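Local structure of Sca-family protein (Rickettsia rickettsii, 4LQ8) at residues Glu29-Ser38 / Tyr162-His174. The protein is a surface cell antigen of Rickettsia, represented here by its N-terminal head domain, and is probably involved in cell adhesion. Numbering follows the deposited sequence.
Sequences EADDGFIVTS and YPGGFKPVQWENH
Phe34 and Lys167 form an antiparallel hydrogen-bonded pair, Phe34 N to Lys167 O at 3.1 Å and Lys167 N to Phe34 O at 3.2 Å, and Val169 N donates a hydrogen bond to Asp32 O at 2.9 Å, from above the carbonyl plane. The same Asp32 oxygen receives the CA-H of Pro168, whose ring, lacking an N-H, suits the adjoining non-hydrogen-bonded place opposite Gly33. Where the chains part beyond Phe166, a water accepts from Val36 N and donates to Gly164 O in the type II turn Tyr162-Gly165; glycine suits Gly164's positive phi (68°), and a CB on Gly165 would hit Tyr162 O. Ile35 CD1 lies 3.6 Å from the centroid of the Phe166 ring, a CH-pi contact; chi1 -70° sets CG1 beside ring atom CD1, and the extended chi2 (-176°) carries the methyl over the centre. Both apolar groups are buried against Ile65 of helix 64-90. Strand 33-37 also pairs with strand 236-245, so residues 167-168 add a short edge to a mixed sheet. Trp171 NE1 donates to the anti lone pair of Asp32 OD2 at 2.8 Å. A carboxylate suits this buried spot because Arg222 forms a salt bridge with OD2 and Val242 N binds OD1, probably stabilising its charge. Beside the Asp32 bond, Val169 CG2 packs on Asp32 CB at 3.7 Å and on Phe34 CB, and the Phe34 ring meets Pro168 O edge-on, CE1 to O 3.6 Å.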
loop_
_atom_site.group_PDB
_atom_site.type_symbol
_atom_site.label_atom_id
_atom_site.label_comp_id
_atom_site.label_asym_id
_atom_site.label_seq_id
_atom_site.Cartn_x
_atom_site.Cartn_y
_atom_site.Cartn_z
ATOM N N GLU A 29 -14.016 -13.188 -7.858
ATOM C CA GLU A 29 -12.993 -12.286 -8.395
ATOM C C GLU A 29 -13.045 -10.911 -7.707
ATOM O O GLU A 29 -14.110 -10.292 -7.631
ATOM C CB GLU A 29 -13.095 -12.152 -9.923
ATOM C CG GLU A 29 -11.755 -11.895 -10.595
ATOM C CD GLU A 29 -11.763 -11.762 -12.111
ATOM O OE1 GLU A 29 -12.522 -10.912 -12.629
ATOM O OE2 GLU A 29 -10.954 -12.454 -12.774
ATOM N N ALA A 30 -11.902 -10.466 -7.155
ATOM C CA ALA A 30 -11.803 -9.177 -6.465
ATOM C C ALA A 30 -11.876 -8.018 -7.439
ATOM O O ALA A 30 -11.655 -8.196 -8.633
ATOM C CB ALA A 30 -10.521 -9.107 -5.670
ATOM N N ASP A 31 -12.204 -6.834 -6.942
ATOM C CA ASP A 31 -12.331 -5.661 -7.794
ATOM C C ASP A 31 -11.713 -4.432 -7.173
ATOM O O ASP A 31 -11.431 -4.429 -5.981
ATOM C CB ASP A 31 -13.819 -5.395 -8.066
ATOM C CG ASP A 31 -14.121 -4.825 -9.435
ATOM O OD1 ASP A 31 -13.180 -4.252 -10.076
ATOM O OD2 ASP A 31 -15.292 -4.931 -9.871
ATOM N N ASP A 32 -11.517 -3.378 -7.988
ATOM C CA ASP A 32 -11.051 -2.087 -7.522
ATOM C C ASP A 32 -12.252 -1.437 -6.861
ATOM O O ASP A 32 -13.370 -1.635 -7.322
ATOM C CB ASP A 32 -10.549 -1.234 -8.696
ATOM C CG ASP A 32 -9.342 -1.803 -9.425
ATOM O OD1 ASP A 32 -8.549 -2.531 -8.791
ATOM O OD2 ASP A 32 -9.206 -1.545 -10.632
ATOM N N GLY A 33 -12.018 -0.711 -5.777
ATOM C CA GLY A 33 -13.053 -0.028 -5.004
ATOM C C GLY A 33 -12.743 1.440 -4.752
ATOM O O GLY A 33 -11.578 1.851 -4.785
ATOM N N PHE A 34 -13.795 2.247 -4.530
ATOM C CA PHE A 34 -13.634 3.681 -4.281
ATOM C C PHE A 34 -14.768 4.209 -3.426
ATOM O O PHE A 34 -15.875 3.678 -3.463
ATOM C CB PHE A 34 -13.570 4.470 -5.602
ATOM C CG PHE A 34 -14.919 4.779 -6.223
ATOM C CD1 PHE A 34 -15.668 3.778 -6.842
ATOM C CD2 PHE A 34 -15.446 6.065 -6.174
ATOM C CE1 PHE A 34 -16.932 4.055 -7.376
ATOM C CE2 PHE A 34 -16.702 6.345 -6.721
ATOM C CZ PHE A 34 -17.442 5.334 -7.306
ATOM N N ILE A 35 -14.479 5.281 -2.685
ATOM C CA ILE A 35 -15.393 6.061 -1.871
ATOM C C ILE A 35 -15.157 7.515 -2.235
ATOM O O ILE A 35 -14.004 7.932 -2.353
ATOM C CB ILE A 35 -15.172 5.865 -0.349
ATOM C CG1 ILE A 35 -15.608 4.478 0.092
ATOM C CG2 ILE A 35 -15.914 6.976 0.465
ATOM C CD1 ILE A 35 -15.528 4.216 1.579
ATOM N N VAL A 36 -16.239 8.287 -2.378
ATOM C CA VAL A 36 -16.175 9.727 -2.583
ATOM C C VAL A 36 -17.184 10.351 -1.633
ATOM O O VAL A 36 -18.318 9.880 -1.567
ATOM C CB VAL A 36 -16.428 10.176 -4.038
ATOM C CG1 VAL A 36 -16.219 11.681 -4.184
ATOM C CG2 VAL A 36 -15.540 9.433 -5.005
ATOM N N THR A 37 -16.771 11.375 -0.871
ATOM C CA THR A 37 -17.651 12.130 0.035
ATOM C C THR A 37 -17.378 13.626 -0.140
ATOM O O THR A 37 -16.226 14.010 -0.352
ATOM C CB THR A 37 -17.502 11.689 1.511
ATOM O OG1 THR A 37 -16.162 11.890 1.945
ATOM C CG2 THR A 37 -17.919 10.236 1.761
ATOM N N SER A 38 -18.436 14.465 -0.079
ATOM C CA SER A 38 -18.329 15.928 -0.167
ATOM C C SER A 38 -19.320 16.610 0.767
ATOM O O SER A 38 -18.969 16.912 1.906
ATOM C CB SER A 38 -18.505 16.425 -1.597
ATOM O OG SER A 38 -19.784 16.105 -2.117
ATOM N N TYR A 162 -23.286 0.851 4.044
ATOM C CA TYR A 162 -22.627 2.100 4.439
ATOM C C TYR A 162 -22.927 3.175 3.367
ATOM O O TYR A 162 -22.610 2.965 2.180
ATOM C CB TYR A 162 -21.122 1.892 4.673
ATOM C CG TYR A 162 -20.404 3.103 5.236
ATOM C CD1 TYR A 162 -20.534 3.457 6.579
ATOM C CD2 TYR A 162 -19.519 3.841 4.450
ATOM C CE1 TYR A 162 -19.832 4.540 7.114
ATOM C CE2 TYR A 162 -18.824 4.930 4.973
ATOM C CZ TYR A 162 -18.981 5.276 6.305
ATOM O OH TYR A 162 -18.274 6.334 6.825
ATOM N N PRO A 163 -23.636 4.279 3.735
ATOM C CA PRO A 163 -23.965 5.306 2.727
ATOM C C PRO A 163 -22.697 5.921 2.153
ATOM O O PRO A 163 -21.764 6.216 2.908
ATOM C CB PRO A 163 -24.818 6.320 3.508
ATOM C CG PRO A 163 -25.237 5.604 4.758
ATOM C CD PRO A 163 -24.099 4.687 5.074
ATOM N N GLY A 164 -22.637 5.992 0.823
ATOM C CA GLY A 164 -21.477 6.486 0.086
ATOM C C GLY A 164 -20.279 5.561 0.196
ATOM O O GLY A 164 -19.146 5.953 -0.119
ATOM N N GLY A 165 -20.546 4.315 0.595
ATOM C CA GLY A 165 -19.537 3.279 0.802
ATOM C C GLY A 165 -18.852 2.757 -0.440
ATOM O O GLY A 165 -19.222 3.123 -1.562
ATOM N N PHE A 166 -17.828 1.896 -0.240
ATOM C CA PHE A 166 -17.029 1.308 -1.322
ATOM C C PHE A 166 -17.926 0.658 -2.361
ATOM O O PHE A 166 -18.863 -0.091 -2.034
ATOM C CB PHE A 166 -15.990 0.286 -0.789
ATOM C CG PHE A 166 -14.767 0.853 -0.093
ATOM C CD1 PHE A 166 -13.752 1.475 -0.824
ATOM C CD2 PHE A 166 -14.583 0.682 1.282
ATOM C CE1 PHE A 166 -12.617 1.980 -0.183
ATOM C CE2 PHE A 166 -13.442 1.189 1.927
ATOM C CZ PHE A 166 -12.458 1.822 1.189
ATOM N N LYS A 167 -17.665 1.012 -3.608
ATOM C CA LYS A 167 -18.346 0.491 -4.778
ATOM C C LYS A 167 -17.247 0.118 -5.789
ATOM O O LYS A 167 -16.159 0.704 -5.732
ATOM C CB LYS A 167 -19.279 1.567 -5.373
ATOM C CG LYS A 167 -20.615 1.648 -4.672
ATOM C CD LYS A 167 -21.597 2.435 -5.497
ATOM C CE LYS A 167 -23.012 2.229 -4.997
ATOM N NZ LYS A 167 -24.026 2.867 -5.886
ATOM N N PRO A 168 -17.494 -0.833 -6.722
ATOM C CA PRO A 168 -16.469 -1.137 -7.721
ATOM C C PRO A 168 -16.161 0.087 -8.593
ATOM O O PRO A 168 -17.071 0.852 -8.941
ATOM C CB PRO A 168 -17.102 -2.278 -8.545
ATOM C CG PRO A 168 -18.202 -2.846 -7.652
ATOM C CD PRO A 168 -18.716 -1.638 -6.950
ATOM N N VAL A 169 -14.872 0.294 -8.908
ATOM C CA VAL A 169 -14.449 1.399 -9.780
ATOM C C VAL A 169 -15.033 1.151 -11.180
ATOM O O VAL A 169 -14.998 0.025 -11.674
ATOM C CB VAL A 169 -12.897 1.574 -9.800
ATOM C CG1 VAL A 169 -12.461 2.595 -10.847
ATOM C CG2 VAL A 169 -12.380 1.980 -8.422
ATOM N N GLN A 170 -15.636 2.175 -11.782
ATOM C CA GLN A 170 -16.209 2.028 -13.118
ATOM C C GLN A 170 -15.208 2.539 -14.152
ATOM O O GLN A 170 -15.253 3.714 -14.531
ATOM C CB GLN A 170 -17.586 2.725 -13.252
ATOM C CG GLN A 170 -18.704 2.141 -12.369
ATOM C CD GLN A 170 -19.123 0.746 -12.771
ATOM O OE1 GLN A 170 -18.809 -0.243 -12.095
ATOM N NE2 GLN A 170 -19.865 0.634 -13.868
ATOM N N TRP A 171 -14.265 1.659 -14.556
ATOM C CA TRP A 171 -13.245 1.971 -15.555
ATOM C C TRP A 171 -13.882 1.955 -16.929
ATOM O O TRP A 171 -14.616 1.021 -17.269
ATOM C CB TRP A 171 -12.116 0.934 -15.553
ATOM C CG TRP A 171 -11.262 0.943 -14.324
ATOM C CD1 TRP A 171 -11.231 -0.001 -13.345
ATOM C CD2 TRP A 171 -10.259 1.916 -13.979
ATOM N NE1 TRP A 171 -10.293 0.330 -12.401
ATOM C CE2 TRP A 171 -9.656 1.484 -12.778
ATOM C CE3 TRP A 171 -9.827 3.127 -14.558
ATOM C CZ2 TRP A 171 -8.667 2.234 -12.124
ATOM C CZ3 TRP A 171 -8.829 3.852 -13.921
ATOM C CH2 TRP A 171 -8.253 3.399 -12.726
ATOM N N GLU A 172 -13.573 2.980 -17.731
ATOM C CA GLU A 172 -14.033 3.078 -19.105
ATOM C C GLU A 172 -12.827 2.937 -20.000
ATOM O O GLU A 172 -11.793 3.576 -19.758
ATOM C CB GLU A 172 -14.751 4.406 -19.358
ATOM C CG GLU A 172 -16.129 4.479 -18.719
ATOM C CD GLU A 172 -17.030 5.528 -19.334
ATOM O OE1 GLU A 172 -17.911 5.152 -20.141
ATOM O OE2 GLU A 172 -16.844 6.728 -19.027
ATOM N N ASN A 173 -12.918 2.007 -20.955
ATOM C CA ASN A 173 -11.878 1.735 -21.937
ATOM C C ASN A 173 -11.702 2.986 -22.783
ATOM O O ASN A 173 -12.698 3.622 -23.151
ATOM C CB ASN A 173 -12.289 0.574 -22.848
ATOM C CG ASN A 173 -12.501 -0.729 -22.125
ATOM O OD1 ASN A 173 -11.579 -1.297 -21.542
ATOM N ND2 ASN A 173 -13.716 -1.251 -22.188
ATOM N N HIS A 174 -10.435 3.353 -23.056
ATOM C CA HIS A 174 -10.106 4.501 -23.892
ATOM C C HIS A 174 -10.611 4.244 -25.313
ATOM O O HIS A 174 -10.593 3.103 -25.788
ATOM C CB HIS A 174 -8.605 4.786 -23.879
ATOM C CG HIS A 174 -8.250 6.184 -24.271
ATOM N ND1 HIS A 174 -8.232 6.583 -25.606
ATOM C CD2 HIS A 174 -7.856 7.222 -23.497
ATOM C CE1 HIS A 174 -7.849 7.849 -25.592
ATOM N NE2 HIS A 174 -7.616 8.281 -24.347
HETATM O O HOH W 1 -18.843 6.792 -2.669
#